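Local coordinates for protein putative alpha/beta hydrolase (Desulfitobacterium hafniense, PDB 4RPC) that probably acts as a serine hydrolase of the alpha/beta-hydrolase family, its natural substrate being unknown, at residues 87-93 against 111-117; 26-30 against 96-102. One frame throughout, in Å; residues are numbered along the deposited sequence.

Interaction 1 (87-93 against 111-117); sequences DKVQAIY and IKVMNLL
Five backbone hydrogen bonds, donated from both strands, and one from the side chain of Asn-115 join 87-93 to 111-117 as parallel neighbours in the central sheet of the alpha/beta-hydrolase fold. The strands belong to a beta-alpha-beta unit, with helix 97-108 as its crossover. Lys-112 N donates to Asp-87 O (2.9 Å), Val-89 N to Lys-112 O (2.9 Å) and the N of Met-114, a selenomethionine, to Val-89 O (3.1 Å); further on, Ile-92 N donates to Asn-115 O (3.0 Å) and Leu-117 N to Ile-92 O (2.7 Å). The register is in step from Asp-87 opposite Ile-111 (CA to CA 4.8 Å) to Tyr-93 opposite Leu-117 (CA to CA 4.6 Å); the axes of 91-93 and 115-117 come within 4.8 Å and their directions differ by 13°. Both strands break at the same level: Gln-90 (phi/psi -81/-33°) and Met-114 (-87/-38°) leave the extended conformation together. There Asn-115, chi1 m, turns ND2 to Gln-90 O (3.0 Å), while its OD1 is held by Arg-204.

On the face of Val-89, Ile-92, Val-113 and Leu-116, Ile-92 (m, t) brings CD1 to 4.0 Å from Val-113 CG2 and 4.1 Å from Leu-116 CD2; helix 97-108 packs on this side. The other face carries Tyr-93 and Leu-117, covered by helix 249-259. Tyr-93, chi1 t, reaches Asp-119 through its hydroxyl, and its ring atom CD1 lies 4.0 Å from Leu-117 CB.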
loop_
_atom_site.group_PDB
_atom_site.type_symbol
_atom_site.label_atom_id
_atom_site.label_comp_id
_atom_site.label_asym_id
_atom_site.label_seq_id
_atom_site.Cartn_x
_atom_site.Cartn_y
_atom_site.Cartn_z
ATOM N N ASP A 87 19.198 -7.694 1.464
ATOM C CA ASP A 87 18.980 -7.478 2.892
ATOM C C ASP A 87 18.788 -6.007 3.290
ATOM O O ASP A 87 18.600 -5.723 4.475
ATOM C CB ASP A 87 20.094 -8.117 3.706
ATOM C CG ASP A 87 21.412 -7.440 3.498
ATOM O OD1 ASP A 87 21.420 -6.324 2.900
ATOM O OD2 ASP A 87 22.431 -8.037 3.929
ATOM N N LYS A 88 18.823 -5.096 2.319
ATOM C CA LYS A 88 18.557 -3.684 2.573
ATOM C C LYS A 88 17.745 -3.091 1.434
ATOM O O LYS A 88 18.046 -3.317 0.263
ATOM C CB LYS A 88 19.872 -2.914 2.707
ATOM C CG LYS A 88 19.705 -1.421 2.994
ATOM C CD LYS A 88 21.053 -0.722 3.211
ATOM C CE LYS A 88 21.859 -0.636 1.909
ATOM N NZ LYS A 88 22.754 0.565 1.754
ATOM N N VAL A 89 16.706 -2.338 1.758
ATOM C CA VAL A 89 16.003 -1.615 0.740
ATOM C C VAL A 89 16.013 -0.131 1.030
ATOM O O VAL A 89 15.892 0.313 2.199
ATOM C CB VAL A 89 14.560 -2.157 0.523
ATOM C CG1 VAL A 89 14.590 -3.674 0.407
ATOM C CG2 VAL A 89 13.637 -1.745 1.610
ATOM N N GLN A 90 16.125 0.657 -0.021
ATOM C CA GLN A 90 16.297 2.089 0.204
ATOM C C GLN A 90 14.968 2.697 0.483
ATOM O O GLN A 90 14.889 3.649 1.259
ATOM C CB GLN A 90 16.937 2.805 -0.984
ATOM C CG GLN A 90 18.386 2.477 -1.301
ATOM C CD GLN A 90 19.283 2.593 -0.130
ATOM O OE1 GLN A 90 19.294 3.600 0.579
ATOM N NE2 GLN A 90 20.023 1.532 0.126
ATOM N N ALA A 91 13.905 2.149 -0.146
ATOM C CA ALA A 91 12.529 2.628 0.085
ATOM C C ALA A 91 11.467 1.562 -0.196
ATOM O O ALA A 91 11.551 0.858 -1.189
ATOM C CB ALA A 91 12.249 3.826 -0.806
ATOM N N ILE A 92 10.449 1.524 0.641
ATOM C CA ILE A 92 9.206 0.846 0.371
ATOM C C ILE A 92 8.074 1.869 0.218
ATOM O O ILE A 92 7.861 2.714 1.114
ATOM C CB ILE A 92 8.827 -0.104 1.508
ATOM C CG1 ILE A 92 10.037 -0.934 1.953
ATOM C CG2 ILE A 92 7.738 -1.059 1.045
ATOM C CD1 ILE A 92 9.633 -1.915 3.029
ATOM N N TYR A 93 7.406 1.837 -0.932
ATOM C CA TYR A 93 6.197 2.567 -1.109
ATOM C C TYR A 93 5.087 1.543 -0.951
ATOM O O TYR A 93 5.147 0.460 -1.512
ATOM C CB TYR A 93 6.152 3.267 -2.469
ATOM C CG TYR A 93 4.791 3.808 -2.773
ATOM C CD1 TYR A 93 4.414 5.072 -2.384
ATOM C CD2 TYR A 93 3.836 2.999 -3.392
ATOM C CE1 TYR A 93 3.147 5.551 -2.645
ATOM C CE2 TYR A 93 2.575 3.474 -3.652
ATOM C CZ TYR A 93 2.232 4.752 -3.264
ATOM O OH TYR A 93 0.959 5.184 -3.569
ATOM N N ILE A 111 15.104 -7.689 7.286
ATOM C CA ILE A 111 15.630 -6.822 6.259
ATOM C C ILE A 111 15.586 -5.342 6.660
ATOM O O ILE A 111 14.580 -4.867 7.187
ATOM C CB ILE A 111 14.806 -7.067 5.005
ATOM C CG1 ILE A 111 15.258 -8.413 4.449
ATOM C CG2 ILE A 111 14.953 -5.920 4.015
ATOM C CD1 ILE A 111 14.431 -8.864 3.301
ATOM N N LYS A 112 16.693 -4.646 6.421
ATOM C CA LYS A 112 16.838 -3.254 6.808
ATOM C C LYS A 112 16.150 -2.319 5.825
ATOM O O LYS A 112 16.326 -2.430 4.603
ATOM C CB LYS A 112 18.314 -2.859 6.936
ATOM C CG LYS A 112 18.590 -1.346 6.837
ATOM C CD LYS A 112 19.759 -0.885 7.706
ATOM C CE LYS A 112 21.051 -1.647 7.453
ATOM N NZ LYS A 112 21.976 -1.501 8.623
ATOM N N VAL A 113 15.397 -1.381 6.379
ATOM C CA VAL A 113 14.571 -0.481 5.600
ATOM C C VAL A 113 14.958 0.987 5.896
ATOM O O VAL A 113 14.852 1.445 7.061
ATOM C CB VAL A 113 13.101 -0.686 5.957
ATOM C CG1 VAL A 113 12.227 0.291 5.181
ATOM C CG2 VAL A 113 12.661 -2.129 5.658
HETATM N N MSE A 114 15.359 1.726 4.878
HETATM C CA MSE A 114 15.834 3.103 5.135
HETATM C C MSE A 114 14.696 4.069 5.124
HETATM O O MSE A 114 14.696 4.988 5.898
HETATM C CB MSE A 114 16.887 3.687 4.196
HETATM C CG MSE A 114 18.183 4.026 4.997
HETATM SE SE MSE A 114 19.020 2.366 5.647
HETATM C CE MSE A 114 18.774 1.681 3.836
ATOM N N ASN A 115 13.724 3.895 4.239
ATOM C CA ASN A 115 12.648 4.855 4.095
ATOM C C ASN A 115 11.342 4.142 3.866
ATOM O O ASN A 115 11.269 3.205 3.038
ATOM C CB ASN A 115 12.874 5.754 2.868
ATOM C CG ASN A 115 14.063 6.720 3.014
ATOM O OD1 ASN A 115 13.897 7.857 3.481
ATOM N ND2 ASN A 115 15.221 6.311 2.527
ATOM N N LEU A 116 10.284 4.626 4.495
ATOM C CA LEU A 116 8.947 4.102 4.269
ATOM C C LEU A 116 8.191 5.234 3.670
ATOM O O LEU A 116 8.273 6.348 4.194
ATOM C CB LEU A 116 8.283 3.687 5.558
ATOM C CG LEU A 116 8.768 2.440 6.223
ATOM C CD1 LEU A 116 8.056 2.312 7.543
ATOM C CD2 LEU A 116 8.498 1.243 5.374
ATOM N N LEU A 117 7.501 4.979 2.542
ATOM C CA LEU A 117 6.554 5.946 1.998
ATOM C C LEU A 117 5.186 5.339 2.099
ATOM O O LEU A 117 4.892 4.326 1.413
ATOM C CB LEU A 117 6.835 6.236 0.544
ATOM C CG LEU A 117 7.962 7.198 0.207
ATOM C CD1 LEU A 117 9.293 6.613 0.562
ATOM C CD2 LEU A 117 7.899 7.651 -1.250
#

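Interaction 2 (26-30 against 96-102); sequences LIHGA and SLGASVA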
loop_
_atom_site.group_PDB
_atom_site.type_symbol
_atom_site.label_atom_id
_atom_site.label_comp_id
_atom_site.label_asym_id
_atom_site.label_seq_id
_atom_site.Cartn_x
_atom_site.Cartn_y
_atom_site.Cartn_z
ATOM N N LEU A 26 7.708 -1.843 -4.067
ATOM C CA LEU A 26 6.435 -1.250 -4.309
ATOM C C LEU A 26 5.351 -2.252 -4.009
ATOM O O LEU A 26 5.262 -3.303 -4.714
ATOM C CB LEU A 26 6.324 -0.845 -5.769
ATOM C CG LEU A 26 7.414 0.052 -6.292
ATOM C CD1 LEU A 26 7.269 0.167 -7.801
ATOM C CD2 LEU A 26 7.318 1.422 -5.678
ATOM N N ILE A 27 4.535 -1.937 -2.981
ATOM C CA ILE A 27 3.517 -2.876 -2.438
ATOM C C ILE A 27 2.149 -2.340 -2.643
ATOM O O ILE A 27 1.787 -1.305 -2.090
ATOM C CB ILE A 27 3.738 -3.212 -0.948
ATOM C CG1 ILE A 27 5.198 -3.544 -0.651
ATOM C CG2 ILE A 27 2.853 -4.382 -0.526
ATOM C CD1 ILE A 27 5.518 -3.799 0.827
ATOM N N HIS A 28 1.389 -3.026 -3.489
ATOM C CA HIS A 28 0.036 -2.641 -3.837
ATOM C C HIS A 28 -0.984 -2.946 -2.748
ATOM O O HIS A 28 -0.671 -3.583 -1.745
ATOM C CB HIS A 28 -0.380 -3.282 -5.160
ATOM C CG HIS A 28 -0.642 -4.768 -5.099
ATOM N ND1 HIS A 28 -1.827 -5.283 -4.636
ATOM C CD2 HIS A 28 0.061 -5.825 -5.568
ATOM C CE1 HIS A 28 -1.807 -6.603 -4.717
ATOM N NE2 HIS A 28 -0.679 -6.964 -5.286
ATOM N N GLY A 29 -2.192 -2.438 -2.916
ATOM C CA GLY A 29 -3.235 -2.622 -1.899
ATOM C C GLY A 29 -4.238 -3.724 -2.236
ATOM O O GLY A 29 -4.167 -4.380 -3.298
ATOM N N ALA A 30 -5.138 -3.962 -1.291
ATOM C CA ALA A 30 -6.217 -4.919 -1.485
ATOM C C ALA A 30 -7.029 -4.594 -2.736
ATOM O O ALA A 30 -7.483 -3.490 -2.922
ATOM C CB ALA A 30 -7.146 -4.905 -0.279
ATOM N N SER A 96 -2.251 1.709 0.744
ATOM C CA SER A 96 -3.352 1.105 1.470
ATOM C C SER A 96 -2.862 -0.072 2.298
ATOM O O SER A 96 -1.941 0.086 3.104
ATOM C CB SER A 96 -4.462 0.724 0.459
ATOM O OG SER A 96 -5.740 0.730 1.102
ATOM N N LEU A 97 -3.450 -1.248 2.133
ATOM C CA LEU A 97 -2.906 -2.413 2.812
ATOM C C LEU A 97 -1.402 -2.551 2.615
ATOM O O LEU A 97 -0.707 -3.020 3.503
ATOM C CB LEU A 97 -3.527 -3.654 2.254
ATOM C CG LEU A 97 -3.038 -4.982 2.799
ATOM C CD1 LEU A 97 -3.155 -5.049 4.301
ATOM C CD2 LEU A 97 -3.874 -6.081 2.113
ATOM N N GLY A 98 -0.921 -2.147 1.450
ATOM C CA GLY A 98 0.460 -2.293 1.153
ATOM C C GLY A 98 1.300 -1.440 2.097
ATOM O O GLY A 98 2.445 -1.771 2.322
ATOM N N ALA A 99 0.727 -0.363 2.656
ATOM C CA ALA A 99 1.473 0.461 3.612
ATOM C C ALA A 99 1.619 -0.286 4.939
ATOM O O ALA A 99 2.559 -0.067 5.682
ATOM C CB ALA A 99 0.755 1.779 3.857
ATOM N N SER A 100 0.632 -1.124 5.266
ATOM C CA SER A 100 0.693 -1.892 6.505
ATOM C C SER A 100 1.730 -2.966 6.354
ATOM O O SER A 100 2.473 -3.205 7.273
ATOM C CB SER A 100 -0.656 -2.548 6.855
ATOM O OG SER A 100 -1.588 -1.567 7.060
ATOM N N VAL A 101 1.790 -3.589 5.203
ATOM C CA VAL A 101 2.852 -4.577 4.918
ATOM C C VAL A 101 4.264 -3.891 4.987
ATOM O O VAL A 101 5.224 -4.452 5.527
ATOM C CB VAL A 101 2.647 -5.233 3.577
ATOM C CG1 VAL A 101 3.818 -6.174 3.242
ATOM C CG2 VAL A 101 1.338 -5.999 3.552
ATOM N N ALA A 102 4.376 -2.684 4.458
ATOM C CA ALA A 102 5.657 -1.961 4.492
ATOM C C ALA A 102 6.092 -1.716 5.948
ATOM O O ALA A 102 7.211 -1.994 6.301
ATOM C CB ALA A 102 5.526 -0.639 3.777
#
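Ile-27 lays its side chain over the first turns of helix 97-108, with CG2 3.6 Å from Gly-98 CA and CD1 3.8 Å from Val-101 CG1. Ser-96 sits in the turn that leads into this helix, and its place in a Gly-94, Ser-96, Gly-98 pattern is consistent with the nucleophile elbow of alpha/beta hydrolases. Ser-96 has the strained backbone expected there, phi/psi 62/-125°, and its OG forms a hydrogen bond with Gln-122 and a weak one with His-241, the probable histidine of a Ser-His-Glu triad with Glu-213.

Strand 23-27 ends at Ile-27, and the chain then runs past the elbow at close range. Two glycines make room for this. A CB on Gly-98 would clash with the carbonyl oxygens of Ile-27 and His-28; without one, Gly-98 CA approaches His-28 O to 3.4 Å. Likewise a CB on Gly-29 would collide with Ser-96 CB, which lies 4.3 Å from Gly-29 CA. The contact across the segments is van der Waals in character. His-28 directs its CA-to-CB bond away from the helix, and its ND1 donates to Gly-29 O (2.8 Å). Beyond it, Ala-30 CB meets Leu-97 CD2 at 4.2 Å.

In the fold
Strand 88-95 runs from interaction 1 into the elbow of interaction 2, and helix 97-108 then returns the chain to strand 112-119, so the two contacts sample one beta-alpha-beta unit and the neighbouring strand 23-27. Their centres are 13 Å apart, yet they touch directly: Tyr-93 O and Ile-27 N, 2.9 Å apart, probably form a hydrogen bond, and Ile-92 CG2 lies 3.5 Å from both Ile-27 CD1 and Ala-102 CB. Leu-116 CD2 adds a 3.6 Å contact to Ala-102 O. The helix thus packs on all three strands, while Ser-96, the likely nucleophile, stands just past the C-terminal end of strand 88-95.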